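Local coordinates for metallophosphoesterase TT1561-like domain-containing protein (Aquifex aeolicus, PDB 2YVT) that is of unknown function but belongs to the calcineurin-like metallophosphoesterases, so it may hydrolyse phosphoesters with the help of metal ions, at residues 221-226 against 254-259; 9-14 against 237-242; 13-18 against 39-44; 173-178 against 212-217. All coordinates share one frame; numbering follows the deposited sequence.

How the interactions relate
The first loop to close is that of interaction 3, where the turn after strand 7-12 meets the one after strand 35-39, across helix 21-31. Interaction 2 starts from the same stretch, sharing Asn13 and Phe14, but runs almost the length of the chain to the loop 237-242. Nested inside that long loop, interaction 4 pairs strands 175-180 and 215-218 of the second sheet. Interaction 1 opens soon after and crosses interaction 2: residues 221-226 lie within its loop and 254-259 beyond it. Gly222 O, next to Lys12 NZ, joins the two. Interaction 1 lays an edge strand of one sheet against the second sheet, while Ile217 of interaction 4 packs on Ala10 and Val39.

Interaction 1 (221-226 against 254-259); sequences VGKGHE and IKLEQF
Leu256 and Ile254 of strand 254-258 pack against residues 223-225. The contact is one of van der Waals packing. Its strands run nearly antiparallel, at 168°, yet their axes stay 7.9 Å apart, well beyond the spacing of hydrogen-bonded neighbours, and the two strands belong to different sheets. Each strand spends its backbone bonds within its own sheet: Gly224 and Glu226 pair with Asn235 and Val233, Lys255 and Glu257 with Phe246 and Tyr244.

The closest aliphatic contact is made by Leu256, whose CD2 sits 3.3 Å from Gly224 CA. Glycine suits this place because at phi 148° a side chain would collide with the carbonyl oxygen of Lys223; the methyl meets its CA directly. On the same methyl lies the aliphatic part of Lys223, its CG 4.0 Å from Leu256 CD2, before the lysine chain bends at its last two torsions.

The aromatic contacts belong to His225. Chi1 (67°) puts His225 CG between the backbone N and the carbonyl carbon, 4.1 Å from Ile254 CG2, which covers one face of the ring. Leu256 CD1 approaches obliquely, 4.1 Å from His225 ND1. Val234 of strand 231-235 touches His225, Ile254 and Leu256 as well.

Branched aliphatic residues suit such a layer because they need no fixed partner geometry. With methyls meeting a ring, a lysine stem and a glycine, the attraction is dispersive and hydrophobic, and this edge of the beta sandwich depends on shape more than on directed bonds.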
loop_
_atom_site.group_PDB
_atom_site.type_symbol
_atom_site.label_atom_id
_atom_site.label_comp_id
_atom_site.label_asym_id
_atom_site.label_seq_id
_atom_site.Cartn_x
_atom_site.Cartn_y
_atom_site.Cartn_z
ATOM N N VAL A 221 0.310 -4.359 -9.379
ATOM C CA VAL A 221 -0.091 -5.542 -10.131
ATOM C C VAL A 221 0.587 -6.785 -9.568
ATOM O O VAL A 221 1.801 -6.787 -9.324
ATOM C CB VAL A 221 0.255 -5.379 -11.637
ATOM C CG1 VAL A 221 0.120 -6.712 -12.386
ATOM C CG2 VAL A 221 -0.628 -4.311 -12.255
ATOM N N GLY A 222 -0.203 -7.834 -9.349
ATOM C CA GLY A 222 0.329 -9.122 -8.914
ATOM C C GLY A 222 -0.583 -9.843 -7.941
ATOM O O GLY A 222 -1.540 -9.263 -7.408
ATOM N N LYS A 223 -0.281 -11.117 -7.712
ATOM C CA LYS A 223 -1.026 -11.946 -6.766
ATOM C C LYS A 223 -0.213 -13.181 -6.464
ATOM O O LYS A 223 0.180 -13.912 -7.376
ATOM C CB LYS A 223 -2.390 -12.375 -7.322
ATOM C CG LYS A 223 -3.177 -13.278 -6.356
ATOM C CD LYS A 223 -4.534 -13.668 -6.918
ATOM C CE LYS A 223 -4.405 -14.504 -8.184
ATOM N NZ LYS A 223 -3.908 -15.887 -7.924
ATOM N N GLY A 224 0.019 -13.429 -5.183
ATOM C CA GLY A 224 0.721 -14.639 -4.789
ATOM C C GLY A 224 1.550 -14.437 -3.555
ATOM O O GLY A 224 1.500 -13.386 -2.918
ATOM N N HIS A 225 2.307 -15.471 -3.216
ATOM C CA HIS A 225 3.291 -15.366 -2.155
ATOM C C HIS A 225 4.499 -16.198 -2.545
ATOM O O HIS A 225 4.368 -17.276 -3.151
ATOM C CB HIS A 225 2.711 -15.779 -0.797
ATOM C CG HIS A 225 2.370 -17.230 -0.698
ATOM N ND1 HIS A 225 1.193 -17.753 -1.186
ATOM C CD2 HIS A 225 3.060 -18.274 -0.180
ATOM C CE1 HIS A 225 1.167 -19.057 -0.965
ATOM N NE2 HIS A 225 2.292 -19.397 -0.362
ATOM N N GLU A 226 5.674 -15.671 -2.225
ATOM C CA GLU A 226 6.924 -16.334 -2.574
ATOM C C GLU A 226 8.074 -15.702 -1.818
ATOM O O GLU A 226 7.947 -14.588 -1.289
ATOM C CB GLU A 226 7.187 -16.238 -4.084
ATOM C CG GLU A 226 7.433 -14.822 -4.604
ATOM C CD GLU A 226 7.424 -14.768 -6.114
ATOM O OE1 GLU A 226 8.433 -15.194 -6.727
ATOM O OE2 GLU A 226 6.409 -14.318 -6.686
ATOM N N ILE A 254 0.211 -18.512 5.439
ATOM C CA ILE A 254 -0.204 -17.511 4.456
ATOM C C ILE A 254 -1.304 -18.094 3.578
ATOM O O ILE A 254 -1.132 -19.167 2.994
ATOM C CB ILE A 254 0.961 -17.042 3.533
ATOM C CG1 ILE A 254 2.276 -16.822 4.311
ATOM C CG2 ILE A 254 0.534 -15.812 2.714
ATOM C CD1 ILE A 254 2.273 -15.668 5.319
ATOM N N LYS A 255 -2.432 -17.391 3.504
ATOM C CA LYS A 255 -3.558 -17.823 2.682
ATOM C C LYS A 255 -3.998 -16.691 1.766
ATOM O O LYS A 255 -4.208 -15.566 2.214
ATOM C CB LYS A 255 -4.739 -18.264 3.555
ATOM C CG LYS A 255 -4.459 -19.452 4.476
ATOM C CD LYS A 255 -5.633 -19.698 5.417
ATOM C CE LYS A 255 -5.457 -20.973 6.241
ATOM N NZ LYS A 255 -5.564 -22.207 5.411
ATOM N N LEU A 256 -4.113 -16.987 0.478
ATOM C CA LEU A 256 -4.714 -16.045 -0.459
ATOM C C LEU A 256 -6.140 -16.488 -0.698
ATOM O O LEU A 256 -6.380 -17.588 -1.199
ATOM C CB LEU A 256 -3.919 -15.976 -1.757
ATOM C CG LEU A 256 -2.760 -14.967 -1.779
ATOM C CD1 LEU A 256 -1.866 -15.033 -0.542
ATOM C CD2 LEU A 256 -1.964 -15.211 -3.023
ATOM N N GLU A 257 -7.082 -15.636 -0.306
ATOM C CA GLU A 257 -8.490 -16.000 -0.296
ATOM C C GLU A 257 -9.314 -15.051 -1.149
ATOM O O GLU A 257 -8.806 -14.044 -1.670
ATOM C CB GLU A 257 -9.033 -16.036 1.142
ATOM C CG GLU A 257 -8.020 -16.510 2.187
ATOM C CD GLU A 257 -8.642 -17.302 3.312
ATOM O OE1 GLU A 257 -9.443 -18.216 3.027
ATOM O OE2 GLU A 257 -8.301 -17.030 4.482
ATOM N N GLN A 258 -10.582 -15.404 -1.312
ATOM C CA GLN A 258 -11.531 -14.606 -2.064
ATOM C C GLN A 258 -12.861 -14.657 -1.325
ATOM O O GLN A 258 -13.200 -15.685 -0.737
ATOM C CB GLN A 258 -11.677 -15.178 -3.469
ATOM C CG GLN A 258 -12.530 -14.354 -4.405
ATOM C CD GLN A 258 -12.705 -15.025 -5.745
ATOM O OE1 GLN A 258 -13.104 -16.188 -5.823
ATOM N NE2 GLN A 258 -12.409 -14.298 -6.809
ATOM N N PHE A 259 -13.605 -13.552 -1.327
ATOM C CA PHE A 259 -14.949 -13.563 -0.741
ATOM C C PHE A 259 -15.743 -14.742 -1.298
ATOM O O PHE A 259 -15.651 -15.065 -2.483
ATOM C CB PHE A 259 -15.713 -12.270 -1.036
ATOM C CG PHE A 259 -15.050 -11.018 -0.517
ATOM C CD1 PHE A 259 -14.423 -10.999 0.725
ATOM C CD2 PHE A 259 -15.090 -9.840 -1.267
ATOM C CE1 PHE A 259 -13.819 -9.825 1.203
ATOM C CE2 PHE A 259 -14.487 -8.665 -0.797
ATOM C CZ PHE A 259 -13.857 -8.664 0.442
#

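Interaction 2 (9-14 against 237-242)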
loop_
_atom_site.group_PDB
_atom_site.type_symbol
_atom_site.label_atom_id
_atom_site.label_comp_id
_atom_site.label_asym_id
_atom_site.label_seq_id
_atom_site.Cartn_x
_atom_site.Cartn_y
_atom_site.Cartn_z
ATOM N N LEU A 9 -4.986 -9.280 8.021
ATOM C CA LEU A 9 -5.811 -9.305 6.807
ATOM C C LEU A 9 -5.309 -8.171 5.926
ATOM O O LEU A 9 -5.294 -7.023 6.361
ATOM C CB LEU A 9 -7.297 -9.101 7.140
ATOM C CG LEU A 9 -8.369 -9.340 6.051
ATOM C CD1 LEU A 9 -9.754 -9.239 6.694
ATOM C CD2 LEU A 9 -8.297 -8.400 4.859
ATOM N N ALA A 10 -4.909 -8.488 4.695
ATOM C CA ALA A 10 -4.393 -7.464 3.775
ATOM C C ALA A 10 -5.181 -7.413 2.479
ATOM O O ALA A 10 -5.539 -8.450 1.920
ATOM C CB ALA A 10 -2.909 -7.705 3.480
ATOM N N ILE A 11 -5.440 -6.193 2.014
ATOM C CA ILE A 11 -5.995 -5.958 0.680
ATOM C C ILE A 11 -5.130 -4.942 -0.068
ATOM O O ILE A 11 -4.317 -4.231 0.536
ATOM C CB ILE A 11 -7.471 -5.459 0.728
ATOM C CG1 ILE A 11 -7.567 -4.059 1.365
ATOM C CG2 ILE A 11 -8.355 -6.484 1.437
ATOM C CD1 ILE A 11 -8.957 -3.424 1.235
ATOM N N LYS A 12 -5.308 -4.876 -1.384
ATOM C CA LYS A 12 -4.634 -3.869 -2.204
ATOM C C LYS A 12 -5.562 -3.398 -3.312
ATOM O O LYS A 12 -6.491 -4.117 -3.699
ATOM C CB LYS A 12 -3.289 -4.377 -2.758
ATOM C CG LYS A 12 -3.347 -5.533 -3.782
ATOM C CD LYS A 12 -3.303 -5.040 -5.214
ATOM C CE LYS A 12 -3.341 -6.199 -6.209
ATOM N NZ LYS A 12 -1.964 -6.639 -6.611
ATOM N N ASN A 13 -5.303 -2.193 -3.812
ATOM C CA ASN A 13 -6.128 -1.574 -4.855
ATOM C C ASN A 13 -7.601 -1.512 -4.454
ATOM O O ASN A 13 -8.480 -2.040 -5.147
ATOM C CB ASN A 13 -5.932 -2.272 -6.213
ATOM C CG ASN A 13 -4.643 -1.856 -6.906
ATOM O OD1 ASN A 13 -4.135 -0.745 -6.703
ATOM N ND2 ASN A 13 -4.122 -2.737 -7.758
ATOM N N PHE A 14 -7.851 -0.849 -3.326
ATOM C CA PHE A 14 -9.215 -0.563 -2.872
ATOM C C PHE A 14 -10.011 0.137 -3.979
ATOM O O PHE A 14 -11.173 -0.210 -4.223
ATOM C CB PHE A 14 -9.185 0.267 -1.581
ATOM C CG PHE A 14 -10.529 0.738 -1.147
ATOM C CD1 PHE A 14 -11.448 -0.158 -0.611
ATOM C CD2 PHE A 14 -10.883 2.083 -1.272
ATOM C CE1 PHE A 14 -12.709 0.281 -0.218
ATOM C CE2 PHE A 14 -12.145 2.530 -0.887
ATOM C CZ PHE A 14 -13.058 1.627 -0.360
ATOM N N GLY A 237 -3.538 -9.795 -4.232
ATOM C CA GLY A 237 -4.390 -9.824 -5.422
ATOM C C GLY A 237 -5.422 -8.718 -5.338
ATOM O O GLY A 237 -5.475 -7.975 -4.344
ATOM N N GLU A 238 -6.246 -8.607 -6.372
ATOM C CA GLU A 238 -7.099 -7.426 -6.539
ATOM C C GLU A 238 -8.337 -7.434 -5.661
ATOM O O GLU A 238 -9.170 -8.337 -5.757
ATOM C CB GLU A 238 -7.539 -7.295 -8.000
ATOM C CG GLU A 238 -6.388 -7.112 -8.978
ATOM C CD GLU A 238 -5.701 -5.749 -8.891
ATOM O OE1 GLU A 238 -6.228 -4.815 -8.251
ATOM O OE2 GLU A 238 -4.621 -5.613 -9.485
ATOM N N PHE A 239 -8.483 -6.397 -4.836
ATOM C CA PHE A 239 -9.711 -6.211 -4.074
ATOM C C PHE A 239 -10.971 -6.210 -4.969
ATOM O O PHE A 239 -12.019 -6.730 -4.554
ATOM C CB PHE A 239 -9.621 -4.930 -3.249
ATOM C CG PHE A 239 -10.726 -4.764 -2.252
ATOM C CD1 PHE A 239 -10.869 -5.663 -1.197
ATOM C CD2 PHE A 239 -11.600 -3.677 -2.339
ATOM C CE1 PHE A 239 -11.882 -5.495 -0.257
ATOM C CE2 PHE A 239 -12.614 -3.503 -1.384
ATOM C CZ PHE A 239 -12.749 -4.419 -0.351
ATOM N N GLU A 240 -10.855 -5.672 -6.192
ATOM C CA GLU A 240 -11.977 -5.668 -7.164
ATOM C C GLU A 240 -12.421 -7.067 -7.573
ATOM O O GLU A 240 -13.516 -7.244 -8.122
ATOM C CB GLU A 240 -11.584 -5.040 -8.491
ATOM C CG GLU A 240 -11.059 -3.676 -8.545
ATOM C CD GLU A 240 -10.558 -3.403 -9.963
ATOM O OE1 GLU A 240 -10.779 -2.300 -10.468
ATOM O OE2 GLU A 240 -9.959 -4.322 -10.588
ATOM N N GLU A 241 -11.527 -8.033 -7.417
ATOM C CA GLU A 241 -11.837 -9.426 -7.712
ATOM C C GLU A 241 -12.351 -10.140 -6.467
ATOM O O GLU A 241 -12.551 -11.355 -6.482
ATOM C CB GLU A 241 -10.590 -10.134 -8.257
ATOM C CG GLU A 241 -10.146 -9.604 -9.604
ATOM C CD GLU A 241 -8.815 -10.144 -10.074
ATOM O OE1 GLU A 241 -8.388 -11.224 -9.609
ATOM O OE2 GLU A 241 -8.201 -9.473 -10.922
ATOM N N GLY A 242 -12.550 -9.385 -5.384
ATOM C CA GLY A 242 -12.952 -9.953 -4.100
ATOM C C GLY A 242 -11.834 -10.655 -3.349
ATOM O O GLY A 242 -12.092 -11.446 -2.442
HETATM O O HOH W 1 -6.939 -7.195 -2.139
#
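Phe239 buries the most surface here, its ring packing against Ile11 and Phe14, which both approach from one side of its plane. Ile11 CD1 stands over one face, 3.9 Å from the ring centroid, in a CH-pi contact. Phe14 lies alongside and points the same way; its CD1 comes within 3.6 Å of Phe239 CE2, the two planes inclined at 34°. A large flat side chain can thus plug the join, while Phe239 N donates to Lys12 O at 3.2 Å.

Lys12 packs its chain against Gly237, CE 3.3 Å from Gly237 O. Its long, flexible stem carries NZ to Asn235 OD1 and the carbonyl oxygens of His220 and Gly222; Glu238 OE2 is 4.0 Å from Lys12 NZ, too far for a salt bridge. A water accepts from Lys12 N at 2.9 Å.

A bend at chi2 (-71°) brings CD of Glu238 back toward Asn13. Asn13 ND2 donates to Glu238 OE1 at 3.0 Å, on the syn side, the two flat groups only 8° apart, and more weakly to OE2; Asn13 OD1 takes the Asn41 N-H. The chemistry sets an apolar aromatic core beside a polar flank whose amide and ammonium both have acceptors.

Interaction 3 (13-18 against 39-44); sequences NFKERF and VGNILK
Asn13 and Asn41 bring their backbones to a CA-CA distance of 4.4 Å, and from there the two irregular segments are laced together: Asn13 N donates to Gly40 O, Lys15 N to Asn41 O at 2.8 Å, and Glu16 N to Ile42 O. The peptide before Asn41 is cis, and Asn13, Lys15 and Glu16 all have positive phi, a conformation asparagine tolerates well. Asn13 adds its side chain, OD1 taking the Asn41 N-H at 2.8 Å.

Both segments follow neighbouring parallel strands, 7-12 and 35-39, of the same sheet, and a type I' turn runs from Phe14 to Arg17. In calcineurin-like phosphoesterases such loops at the strand ends carry the metal ligands; these two probably correspond to that region. Phe14 presents its ring edge to Ile42 O, 3.6 Å from CD2.

Glu16 reaches out on an extended chain and crosses Lys44 at about a right angle. Glu16 OE2 accepts the Lys44 N-H, 2.9 Å from Lys44 N, almost straight (174°) but from above the carboxylate plane, and also hydrogen-bonds Tyr73 OH. An alanine here would probably leave the Lys44 amide and the Tyr73 hydroxyl without their shared partner. Nearby, the Asp100 carboxylate takes the amides of Ile42 and Leu43.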
loop_
_atom_site.group_PDB
_atom_site.type_symbol
_atom_site.label_atom_id
_atom_site.label_comp_id
_atom_site.label_asym_id
_atom_site.label_seq_id
_atom_site.Cartn_x
_atom_site.Cartn_y
_atom_site.Cartn_z
ATOM N N ASN A 13 -5.303 -2.193 -3.812
ATOM C CA ASN A 13 -6.128 -1.574 -4.855
ATOM C C ASN A 13 -7.601 -1.512 -4.454
ATOM O O ASN A 13 -8.480 -2.040 -5.147
ATOM C CB ASN A 13 -5.932 -2.272 -6.213
ATOM C CG ASN A 13 -4.643 -1.856 -6.906
ATOM O OD1 ASN A 13 -4.135 -0.745 -6.703
ATOM N ND2 ASN A 13 -4.122 -2.737 -7.758
ATOM N N PHE A 14 -7.851 -0.849 -3.326
ATOM C CA PHE A 14 -9.215 -0.563 -2.872
ATOM C C PHE A 14 -10.011 0.137 -3.979
ATOM O O PHE A 14 -11.173 -0.210 -4.223
ATOM C CB PHE A 14 -9.185 0.267 -1.581
ATOM C CG PHE A 14 -10.529 0.738 -1.147
ATOM C CD1 PHE A 14 -11.448 -0.158 -0.611
ATOM C CD2 PHE A 14 -10.883 2.083 -1.272
ATOM C CE1 PHE A 14 -12.709 0.281 -0.218
ATOM C CE2 PHE A 14 -12.145 2.530 -0.887
ATOM C CZ PHE A 14 -13.058 1.627 -0.360
ATOM N N LYS A 15 -9.376 1.110 -4.638
ATOM C CA LYS A 15 -9.916 1.773 -5.840
ATOM C C LYS A 15 -11.382 2.185 -5.675
ATOM O O LYS A 15 -12.230 1.936 -6.539
ATOM C CB LYS A 15 -9.721 0.898 -7.091
ATOM C CG LYS A 15 -8.281 0.844 -7.585
ATOM C CD LYS A 15 -8.126 -0.010 -8.840
ATOM C CE LYS A 15 -6.665 -0.095 -9.270
ATOM N NZ LYS A 15 -6.490 -0.650 -10.659
ATOM N N GLU A 16 -11.666 2.814 -4.540
ATOM C CA GLU A 16 -12.988 3.387 -4.251
ATOM C C GLU A 16 -14.136 2.357 -4.234
ATOM O O GLU A 16 -15.295 2.705 -4.498
ATOM C CB GLU A 16 -13.287 4.542 -5.217
ATOM C CG GLU A 16 -12.176 5.581 -5.262
ATOM C CD GLU A 16 -12.461 6.751 -6.176
ATOM O OE1 GLU A 16 -13.637 6.963 -6.586
ATOM O OE2 GLU A 16 -11.480 7.460 -6.486
ATOM N N ARG A 17 -13.815 1.104 -3.911
ATOM C CA ARG A 17 -14.819 0.035 -3.883
ATOM C C ARG A 17 -15.533 -0.065 -2.535
ATOM O O ARG A 17 -15.479 -1.080 -1.828
ATOM C CB ARG A 17 -14.244 -1.307 -4.369
ATOM C CG ARG A 17 -13.791 -1.275 -5.847
ATOM C CD ARG A 17 -14.934 -0.865 -6.805
ATOM N NE ARG A 17 -16.032 -1.827 -6.731
ATOM C CZ ARG A 17 -16.052 -2.978 -7.405
ATOM N NH1 ARG A 17 -15.056 -3.286 -8.233
ATOM N NH2 ARG A 17 -17.069 -3.814 -7.263
ATOM N N PHE A 18 -16.215 1.016 -2.185
ATOM C CA PHE A 18 -16.972 1.051 -0.941
ATOM C C PHE A 18 -18.052 -0.028 -0.924
ATOM O O PHE A 18 -18.402 -0.532 0.149
ATOM C CB PHE A 18 -17.591 2.434 -0.715
ATOM C CG PHE A 18 -16.575 3.542 -0.669
ATOM C CD1 PHE A 18 -15.876 3.800 0.507
ATOM C CD2 PHE A 18 -16.298 4.308 -1.799
ATOM C CE1 PHE A 18 -14.920 4.799 0.562
ATOM C CE2 PHE A 18 -15.338 5.326 -1.754
ATOM C CZ PHE A 18 -14.656 5.572 -0.566
ATOM N N VAL A 39 -3.333 -1.585 1.268
ATOM C CA VAL A 39 -2.357 -1.015 0.345
ATOM C C VAL A 39 -3.136 -0.314 -0.762
ATOM O O VAL A 39 -4.192 -0.800 -1.189
ATOM C CB VAL A 39 -1.435 -2.103 -0.271
ATOM C CG1 VAL A 39 -0.332 -1.458 -1.128
ATOM C CG2 VAL A 39 -0.822 -2.980 0.820
ATOM N N GLY A 40 -2.634 0.832 -1.216
ATOM C CA GLY A 40 -3.267 1.535 -2.320
ATOM C C GLY A 40 -3.260 0.702 -3.602
ATOM O O GLY A 40 -2.699 -0.392 -3.638
ATOM N N ASN A 41 -3.868 1.208 -4.670
ATOM C CA ASN A 41 -4.504 2.510 -4.715
ATOM C C ASN A 41 -5.806 2.604 -3.950
ATOM O O ASN A 41 -6.671 1.728 -4.064
ATOM C CB ASN A 41 -4.768 2.860 -6.172
ATOM C CG ASN A 41 -3.497 2.869 -6.975
ATOM O OD1 ASN A 41 -3.262 2.014 -7.869
ATOM N ND2 ASN A 41 -2.630 3.786 -6.626
ATOM N N ILE A 42 -5.934 3.680 -3.179
ATOM C CA ILE A 42 -7.199 4.015 -2.526
ATOM C C ILE A 42 -8.129 4.679 -3.539
ATOM O O ILE A 42 -9.292 4.292 -3.677
ATOM C CB ILE A 42 -6.991 4.928 -1.303
ATOM C CG1 ILE A 42 -6.166 4.192 -0.244
ATOM C CG2 ILE A 42 -8.344 5.374 -0.731
ATOM C CD1 ILE A 42 -5.407 5.083 0.697
ATOM N N LEU A 43 -7.591 5.665 -4.249
ATOM C CA LEU A 43 -8.330 6.417 -5.269
ATOM C C LEU A 43 -8.146 5.868 -6.675
ATOM O O LEU A 43 -7.177 5.164 -6.963
ATOM C CB LEU A 43 -7.852 7.867 -5.284
ATOM C CG LEU A 43 -7.995 8.657 -3.987
ATOM C CD1 LEU A 43 -7.441 10.061 -4.178
ATOM C CD2 LEU A 43 -9.455 8.694 -3.524
ATOM N N LYS A 44 -9.091 6.209 -7.546
ATOM C CA LYS A 44 -8.901 6.036 -8.979
ATOM C C LYS A 44 -8.052 7.202 -9.500
ATOM O O LYS A 44 -6.939 6.990 -9.982
ATOM C CB LYS A 44 -10.242 5.968 -9.697
ATOM C CG LYS A 44 -11.122 4.802 -9.288
ATOM C CD LYS A 44 -12.098 4.499 -10.420
ATOM C CE LYS A 44 -13.521 4.483 -9.950
ATOM N NZ LYS A 44 -14.428 4.373 -11.134
HETATM O O HOH W 2 -6.140 1.004 -0.975
#

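Interaction 4 (173-178 against 212-217); sequences PRRLVT and NPEVAI
Arg175 and Glu214 are brought together by their torsions: the arginine chain turns at chi3 (64°), which swings NE round, while Glu214 has CG anti to its backbone N (chi1 -168°) and stays extended beyond it. The guanidinium is met side-on. Arg175 NE donates to Glu214 OE1 at 2.9 Å and NH2 to OE2 at 2.8 Å, each to a syn lone pair, in planes 2° apart. Arginine alone offers two parallel N-H groups for such a grip. The same guanidinium salt-bridges Glu133 through NH1 and reaches Leu249 O through NH2, so a leucine in its place would probably leave the carboxylates of Glu214 and Glu133 without this shared cation and Leu249 O without its donor.

The segments belong to a beta-alpha-beta crossover: strand 175-180 leads through helix 202-211 to strand 215-218, parallel to it. Thr178 sits at the centre of the pairing, its N donating to Val215 O at 2.9 Å and its O accepting Ile217 N at 2.8 Å. Val177 and Val215 share one face of the sheet, Thr178 and Ala216 the other. There the methyl of Ala216 comes within 3.3 Å of Thr178 OG1, and Thr178 CG2 lies 3.7 Å from Pro213 CB.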
loop_
_atom_site.group_PDB
_atom_site.type_symbol
_atom_site.label_atom_id
_atom_site.label_comp_id
_atom_site.label_asym_id
_atom_site.label_seq_id
_atom_site.Cartn_x
_atom_site.Cartn_y
_atom_site.Cartn_z
ATOM N N PRO A 173 15.531 -3.009 17.457
ATOM C CA PRO A 173 15.655 -4.311 16.793
ATOM C C PRO A 173 14.440 -5.211 17.044
ATOM O O PRO A 173 14.228 -5.687 18.160
ATOM C CB PRO A 173 16.929 -4.906 17.409
ATOM C CG PRO A 173 17.086 -4.211 18.719
ATOM C CD PRO A 173 16.538 -2.830 18.521
ATOM N N ARG A 174 13.640 -5.416 16.002
ATOM C CA ARG A 174 12.410 -6.200 16.094
ATOM C C ARG A 174 12.171 -6.945 14.785
ATOM O O ARG A 174 12.916 -6.769 13.821
ATOM C CB ARG A 174 11.225 -5.280 16.408
ATOM C CG ARG A 174 11.124 -4.885 17.869
ATOM C CD ARG A 174 10.759 -3.430 18.024
ATOM N NE ARG A 174 9.329 -3.194 17.876
ATOM C CZ ARG A 174 8.523 -2.803 18.860
ATOM N NH1 ARG A 174 7.239 -2.613 18.615
ATOM N NH2 ARG A 174 8.993 -2.593 20.084
ATOM N N ARG A 175 11.136 -7.778 14.755
ATOM C CA ARG A 175 10.743 -8.463 13.533
ATOM C C ARG A 175 10.164 -7.423 12.572
ATOM O O ARG A 175 9.292 -6.641 12.944
ATOM C CB ARG A 175 9.730 -9.567 13.830
ATOM C CG ARG A 175 10.275 -10.648 14.755
ATOM C CD ARG A 175 9.176 -11.528 15.287
ATOM N NE ARG A 175 8.529 -12.278 14.214
ATOM C CZ ARG A 175 7.478 -13.074 14.378
ATOM N NH1 ARG A 175 6.945 -13.237 15.584
ATOM N NH2 ARG A 175 6.959 -13.703 13.332
ATOM N N LEU A 176 10.665 -7.413 11.345
ATOM C CA LEU A 176 10.357 -6.343 10.413
ATOM C C LEU A 176 9.294 -6.763 9.408
ATOM O O LEU A 176 9.438 -7.786 8.732
ATOM C CB LEU A 176 11.636 -5.914 9.689
ATOM C CG LEU A 176 11.593 -4.706 8.767
ATOM C CD1 LEU A 176 11.132 -3.505 9.566
ATOM C CD2 LEU A 176 12.969 -4.471 8.156
ATOM N N VAL A 177 8.235 -5.961 9.315
ATOM C CA VAL A 177 7.210 -6.131 8.289
ATOM C C VAL A 177 7.223 -4.874 7.431
ATOM O O VAL A 177 7.071 -3.767 7.952
ATOM C CB VAL A 177 5.804 -6.342 8.894
ATOM C CG1 VAL A 177 4.728 -6.393 7.796
ATOM C CG2 VAL A 177 5.766 -7.620 9.744
ATOM N N THR A 178 7.431 -5.043 6.127
ATOM C CA THR A 178 7.449 -3.896 5.206
ATOM C C THR A 178 6.218 -3.948 4.317
ATOM O O THR A 178 5.775 -5.024 3.915
ATOM C CB THR A 178 8.720 -3.857 4.332
ATOM O OG1 THR A 178 8.835 -5.084 3.605
ATOM C CG2 THR A 178 9.978 -3.665 5.200
ATOM N N ASN A 212 16.280 -6.762 4.568
ATOM C CA ASN A 212 16.035 -8.151 4.968
ATOM C C ASN A 212 14.820 -8.320 5.893
ATOM O O ASN A 212 14.932 -8.880 6.991
ATOM C CB ASN A 212 17.293 -8.767 5.594
ATOM C CG ASN A 212 17.198 -10.270 5.728
ATOM O OD1 ASN A 212 16.759 -10.961 4.803
ATOM N ND2 ASN A 212 17.615 -10.790 6.878
ATOM N N PRO A 213 13.646 -7.828 5.455
ATOM C CA PRO A 213 12.479 -7.927 6.322
ATOM C C PRO A 213 11.965 -9.360 6.394
ATOM O O PRO A 213 12.230 -10.164 5.498
ATOM C CB PRO A 213 11.441 -7.039 5.626
ATOM C CG PRO A 213 11.848 -7.016 4.195
ATOM C CD PRO A 213 13.335 -7.193 4.158
ATOM N N GLU A 214 11.240 -9.680 7.458
ATOM C CA GLU A 214 10.644 -11.015 7.574
ATOM C C GLU A 214 9.538 -11.213 6.542
ATOM O O GLU A 214 9.441 -12.265 5.911
ATOM C CB GLU A 214 10.066 -11.212 8.966
ATOM C CG GLU A 214 9.683 -12.649 9.266
ATOM C CD GLU A 214 9.158 -12.820 10.669
ATOM O OE1 GLU A 214 9.696 -12.174 11.587
ATOM O OE2 GLU A 214 8.201 -13.590 10.856
ATOM N N VAL A 215 8.708 -10.186 6.389
ATOM C CA VAL A 215 7.542 -10.238 5.510
ATOM C C VAL A 215 7.441 -8.912 4.765
ATOM O O VAL A 215 7.739 -7.843 5.318
ATOM C CB VAL A 215 6.234 -10.476 6.314
ATOM C CG1 VAL A 215 4.998 -10.465 5.406
ATOM C CG2 VAL A 215 6.307 -11.783 7.105
ATOM N N ALA A 216 7.056 -8.990 3.499
ATOM C CA ALA A 216 6.712 -7.800 2.735
ATOM C C ALA A 216 5.315 -7.975 2.152
ATOM O O ALA A 216 5.027 -8.988 1.518
ATOM C CB ALA A 216 7.739 -7.541 1.633
ATOM N N ILE A 217 4.450 -6.996 2.395
ATOM C CA ILE A 217 3.097 -6.991 1.834
ATOM C C ILE A 217 3.086 -5.941 0.728
ATOM O O ILE A 217 3.506 -4.814 0.944
ATOM C CB ILE A 217 2.038 -6.672 2.915
ATOM C CG1 ILE A 217 2.070 -7.739 4.023
ATOM C CG2 ILE A 217 0.649 -6.556 2.280
ATOM C CD1 ILE A 217 1.304 -7.368 5.287
#